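Local coordinates for protein aldehyde dehydrogenase (PDB 4O6R) that probably oxidises aldehydes with NAD(P)+, as an aldehyde dehydrogenase, and binds adenosine monophosphate, at residues A[75-86]-A[191-202]. Numbering follows the deposited sequence.
Sequences LLLRLADAIEAN and RIVELMAEVGFP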
loop_
_atom_site.group_PDB
_atom_site.type_symbol
_atom_site.label_atom_id
_atom_site.label_comp_id
_atom_site.label_asym_id
_atom_site.label_seq_id
_atom_site.Cartn_x
_atom_site.Cartn_y
_atom_site.Cartn_z
ATOM N N LEU A 75 -22.437 -10.027 3.445
ATOM C CA LEU A 75 -23.370 -10.549 2.467
ATOM C C LEU A 75 -22.660 -11.422 1.419
ATOM O O LEU A 75 -23.158 -12.491 1.061
ATOM C CB LEU A 75 -24.166 -9.434 1.810
ATOM C CG LEU A 75 -25.259 -8.792 2.650
ATOM C CD1 LEU A 75 -25.610 -7.440 2.025
ATOM C CD2 LEU A 75 -26.471 -9.717 2.709
ATOM N N LEU A 76 -21.514 -10.967 0.939
ATOM C CA LEU A 76 -20.714 -11.743 0.018
ATOM C C LEU A 76 -20.215 -13.042 0.682
ATOM O O LEU A 76 -20.161 -14.096 0.036
ATOM C CB LEU A 76 -19.542 -10.897 -0.526
ATOM C CG LEU A 76 -19.946 -9.702 -1.416
ATOM C CD1 LEU A 76 -18.821 -8.679 -1.536
ATOM C CD2 LEU A 76 -20.334 -10.193 -2.791
ATOM N N LEU A 77 -19.818 -12.964 1.954
ATOM C CA LEU A 77 -19.405 -14.149 2.687
ATOM C C LEU A 77 -20.543 -15.171 2.765
ATOM O O LEU A 77 -20.325 -16.378 2.547
ATOM C CB LEU A 77 -18.916 -13.807 4.095
ATOM C CG LEU A 77 -17.621 -12.994 4.173
ATOM C CD1 LEU A 77 -17.288 -12.701 5.637
ATOM C CD2 LEU A 77 -16.461 -13.736 3.530
ATOM N N ARG A 78 -21.733 -14.708 3.129
ATOM C CA ARG A 78 -22.896 -15.582 3.146
ATOM C C ARG A 78 -23.199 -16.177 1.778
ATOM O O ARG A 78 -23.624 -17.328 1.704
ATOM C CB ARG A 78 -24.162 -14.842 3.592
ATOM C CG ARG A 78 -24.310 -14.654 5.081
ATOM C CD ARG A 78 -25.580 -13.842 5.343
ATOM N NE ARG A 78 -25.512 -13.207 6.629
ATOM C CZ ARG A 78 -25.653 -13.832 7.785
ATOM N NH1 ARG A 78 -25.876 -15.136 7.828
ATOM N NH2 ARG A 78 -25.564 -13.139 8.918
ATOM N N LEU A 79 -23.066 -15.372 0.718
ATOM C CA LEU A 79 -23.298 -15.866 -0.641
ATOM C C LEU A 79 -22.363 -17.038 -0.971
ATOM O O LEU A 79 -22.807 -18.065 -1.526
ATOM C CB LEU A 79 -23.114 -14.780 -1.678
ATOM C CG LEU A 79 -23.359 -15.214 -3.135
ATOM C CD1 LEU A 79 -24.765 -15.725 -3.348
ATOM C CD2 LEU A 79 -23.068 -14.040 -4.047
ATOM N N ALA A 80 -21.085 -16.883 -0.612
ATOM C CA ALA A 80 -20.097 -17.924 -0.862
ATOM C C ALA A 80 -20.506 -19.224 -0.187
ATOM O O ALA A 80 -20.422 -20.324 -0.778
ATOM C CB ALA A 80 -18.732 -17.495 -0.376
ATOM N N ASP A 81 -20.958 -19.107 1.052
ATOM C CA ASP A 81 -21.403 -20.299 1.776
ATOM C C ASP A 81 -22.605 -20.925 1.116
ATOM O O ASP A 81 -22.687 -22.146 1.018
ATOM C CB ASP A 81 -21.758 -19.968 3.226
ATOM C CG ASP A 81 -20.534 -19.719 4.091
ATOM O OD1 ASP A 81 -19.408 -20.142 3.728
ATOM O OD2 ASP A 81 -20.717 -19.124 5.171
ATOM N N ALA A 82 -23.550 -20.102 0.690
ATOM C CA ALA A 82 -24.788 -20.614 0.051
ATOM C C ALA A 82 -24.477 -21.345 -1.274
ATOM O O ALA A 82 -25.078 -22.376 -1.615
ATOM C CB ALA A 82 -25.758 -19.471 -0.190
ATOM N N ILE A 83 -23.537 -20.798 -2.027
ATOM C CA ILE A 83 -23.083 -21.453 -3.251
ATOM C C ILE A 83 -22.540 -22.837 -2.926
ATOM O O ILE A 83 -22.969 -23.850 -3.525
ATOM C CB ILE A 83 -22.028 -20.599 -3.983
ATOM C CG1 ILE A 83 -22.697 -19.350 -4.561
ATOM C CG2 ILE A 83 -21.315 -21.404 -5.071
ATOM C CD1 ILE A 83 -21.710 -18.242 -4.959
ATOM N N GLU A 84 -21.649 -22.905 -1.944
ATOM C CA GLU A 84 -21.102 -24.192 -1.534
ATOM C C GLU A 84 -22.180 -25.159 -1.049
ATOM O O GLU A 84 -22.132 -26.343 -1.388
ATOM C CB GLU A 84 -19.996 -24.026 -0.499
ATOM C CG GLU A 84 -18.736 -23.471 -1.158
ATOM C CD GLU A 84 -17.627 -23.049 -0.190
ATOM O OE1 GLU A 84 -17.855 -23.009 1.038
ATOM O OE2 GLU A 84 -16.534 -22.695 -0.682
ATOM N N ALA A 85 -23.150 -24.662 -0.282
ATOM C CA ALA A 85 -24.291 -25.492 0.164
ATOM C C ALA A 85 -25.129 -26.016 -0.996
ATOM O O ALA A 85 -25.854 -26.994 -0.842
ATOM C CB ALA A 85 -25.174 -24.724 1.134
ATOM N N ASN A 86 -25.058 -25.351 -2.136
ATOM C CA ASN A 86 -25.792 -25.726 -3.334
ATOM C C ASN A 86 -24.900 -26.256 -4.446
ATOM O O ASN A 86 -25.281 -26.204 -5.616
ATOM C CB ASN A 86 -26.583 -24.515 -3.836
ATOM C CG ASN A 86 -27.785 -24.213 -2.967
ATOM O OD1 ASN A 86 -28.814 -24.879 -3.089
ATOM N ND2 ASN A 86 -27.656 -23.263 -2.051
ATOM N N ARG A 191 -29.807 -18.333 -10.967
ATOM C CA ARG A 191 -29.752 -19.003 -9.665
ATOM C C ARG A 191 -28.878 -18.250 -8.660
ATOM O O ARG A 191 -29.231 -18.144 -7.491
ATOM C CB ARG A 191 -29.269 -20.455 -9.813
ATOM C CG ARG A 191 -29.220 -21.282 -8.526
ATOM C CD ARG A 191 -30.552 -21.325 -7.785
ATOM N NE ARG A 191 -30.459 -22.146 -6.562
ATOM C CZ ARG A 191 -31.046 -21.886 -5.398
ATOM N NH1 ARG A 191 -31.832 -20.815 -5.239
ATOM N NH2 ARG A 191 -30.855 -22.718 -4.373
ATOM N N ILE A 192 -27.743 -17.710 -9.122
ATOM C CA ILE A 192 -26.892 -16.902 -8.261
ATOM C C ILE A 192 -27.671 -15.717 -7.686
ATOM O O ILE A 192 -27.597 -15.459 -6.490
ATOM C CB ILE A 192 -25.633 -16.420 -9.008
ATOM C CG1 ILE A 192 -24.681 -17.582 -9.219
ATOM C CG2 ILE A 192 -24.917 -15.275 -8.284
ATOM C CD1 ILE A 192 -24.138 -18.180 -7.921
ATOM N N VAL A 193 -28.398 -14.977 -8.517
ATOM C CA VAL A 193 -29.065 -13.789 -7.995
ATOM C C VAL A 193 -30.196 -14.173 -7.072
ATOM O O VAL A 193 -30.515 -13.416 -6.144
ATOM C CB VAL A 193 -29.491 -12.788 -9.092
ATOM C CG1 VAL A 193 -30.707 -13.290 -9.845
ATOM C CG2 VAL A 193 -29.766 -11.425 -8.482
ATOM N N GLU A 194 -30.810 -15.329 -7.316
ATOM C CA GLU A 194 -31.794 -15.885 -6.384
ATOM C C GLU A 194 -31.152 -16.144 -5.016
ATOM O O GLU A 194 -31.735 -15.798 -3.978
ATOM C CB GLU A 194 -32.414 -17.182 -6.937
ATOM C CG GLU A 194 -33.619 -17.629 -6.130
ATOM C CD GLU A 194 -34.253 -18.869 -6.669
ATOM O OE1 GLU A 194 -33.541 -19.740 -7.228
ATOM O OE2 GLU A 194 -35.483 -18.959 -6.519
ATOM N N LEU A 195 -29.953 -16.737 -5.007
ATOM C CA LEU A 195 -29.237 -16.946 -3.743
ATOM C C LEU A 195 -28.892 -15.623 -3.086
ATOM O O LEU A 195 -29.008 -15.501 -1.875
ATOM C CB LEU A 195 -27.954 -17.778 -3.914
ATOM C CG LEU A 195 -28.173 -19.225 -4.348
ATOM C CD1 LEU A 195 -26.876 -19.942 -4.695
ATOM C CD2 LEU A 195 -28.906 -19.978 -3.266
ATOM N N MET A 196 -28.453 -14.643 -3.882
ATOM C CA MET A 196 -28.219 -13.295 -3.374
ATOM C C MET A 196 -29.430 -12.729 -2.621
ATOM O O MET A 196 -29.285 -12.192 -1.514
ATOM C CB MET A 196 -27.793 -12.356 -4.519
ATOM C CG MET A 196 -26.385 -12.637 -5.021
ATOM S SD MET A 196 -26.078 -11.603 -6.457
ATOM C CE MET A 196 -24.290 -11.503 -6.395
ATOM N N ALA A 197 -30.627 -12.887 -3.190
ATOM C CA ALA A 197 -31.834 -12.421 -2.546
ATOM C C ALA A 197 -32.037 -13.186 -1.253
ATOM O O ALA A 197 -32.338 -12.591 -0.213
ATOM C CB ALA A 197 -33.035 -12.601 -3.469
ATOM N N GLU A 198 -31.830 -14.494 -1.307
ATOM C CA GLU A 198 -31.998 -15.331 -0.129
ATOM C C GLU A 198 -31.089 -14.907 1.018
ATOM O O GLU A 198 -31.529 -14.875 2.152
ATOM C CB GLU A 198 -31.772 -16.817 -0.434
ATOM C CG GLU A 198 -32.817 -17.468 -1.326
ATOM C CD GLU A 198 -32.523 -18.970 -1.531
ATOM O OE1 GLU A 198 -31.801 -19.543 -0.672
ATOM O OE2 GLU A 198 -32.976 -19.564 -2.553
ATOM N N VAL A 199 -29.827 -14.587 0.733
ATOM C CA VAL A 199 -28.906 -14.233 1.816
ATOM C C VAL A 199 -29.078 -12.792 2.308
ATOM O O VAL A 199 -28.481 -12.443 3.315
ATOM C CB VAL A 199 -27.414 -14.534 1.493
ATOM C CG1 VAL A 199 -27.237 -16.003 1.165
ATOM C CG2 VAL A 199 -26.874 -13.670 0.364
ATOM N N GLY A 200 -29.869 -11.968 1.612
ATOM C CA GLY A 200 -30.244 -10.653 2.091
ATOM C C GLY A 200 -29.743 -9.470 1.266
ATOM O O GLY A 200 -29.791 -8.342 1.735
ATOM N N PHE A 201 -29.284 -9.681 0.039
ATOM C CA PHE A 201 -28.918 -8.506 -0.780
ATOM C C PHE A 201 -30.158 -7.635 -0.998
ATOM O O PHE A 201 -31.234 -8.153 -1.377
ATOM C CB PHE A 201 -28.316 -8.901 -2.113
ATOM C CG PHE A 201 -26.867 -9.270 -2.035
ATOM C CD1 PHE A 201 -26.486 -10.520 -1.582
ATOM C CD2 PHE A 201 -25.886 -8.385 -2.425
ATOM C CE1 PHE A 201 -25.154 -10.888 -1.523
ATOM C CE2 PHE A 201 -24.531 -8.737 -2.346
ATOM C CZ PHE A 201 -24.164 -9.994 -1.897
ATOM N N PRO A 202 -30.053 -6.328 -0.714
ATOM C CA PRO A 202 -31.227 -5.478 -0.904
ATOM C C PRO A 202 -31.715 -5.393 -2.358
ATOM O O PRO A 202 -30.950 -5.559 -3.307
ATOM C CB PRO A 202 -30.773 -4.093 -0.404
ATOM C CG PRO A 202 -29.649 -4.382 0.524
ATOM C CD PRO A 202 -28.980 -5.638 0.031
#
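Leu-79 of helix 69-85 packs against helix 187-199; the axes of segments 75-85 and 191-199 cross at 124°. Its CB lies 4.4 Å from Val-199 CG2; with CG anti to the backbone N (chi1 -179°), the two methyls diverge, CD1 to Leu-195 CB at 3.8 Å and CD2 to the CG and CE of Met-196. Val-199 answers as a knob in the hole formed by Leu-75, Arg-78, Leu-79 and Ala-82, its CG1 4.0 Å from Ala-82 CB. A Schellman motif at Gly-200 ends this helix, and just beyond it Phe-201 takes Leu-75 CB over one ring face, a CH-pi contact with CB 4.0 Å from the ring centroid, and Leu-76 CD2 at its edge. Asn-86, just past the other helix's end, ties back through ND2 to Ala-82 O at 2.8 Å and reaches across with OD1, which accepts a weak bond from Arg-191 NH2, the amide and guanidinium planes being nearly perpendicular (85°). Glu-194 and Glu-198 both grip Arg-191 NH1, probably steadying the guanidinium. In this probable nucleotide-binding domain, Phe-117 of helix 102-123 backs Leu-79 and Ile-83, Ile-192 and Met-196 pack on helix 159-172, and Val-193 rests on strand 206-208, which pairs in parallel with strand 176-180.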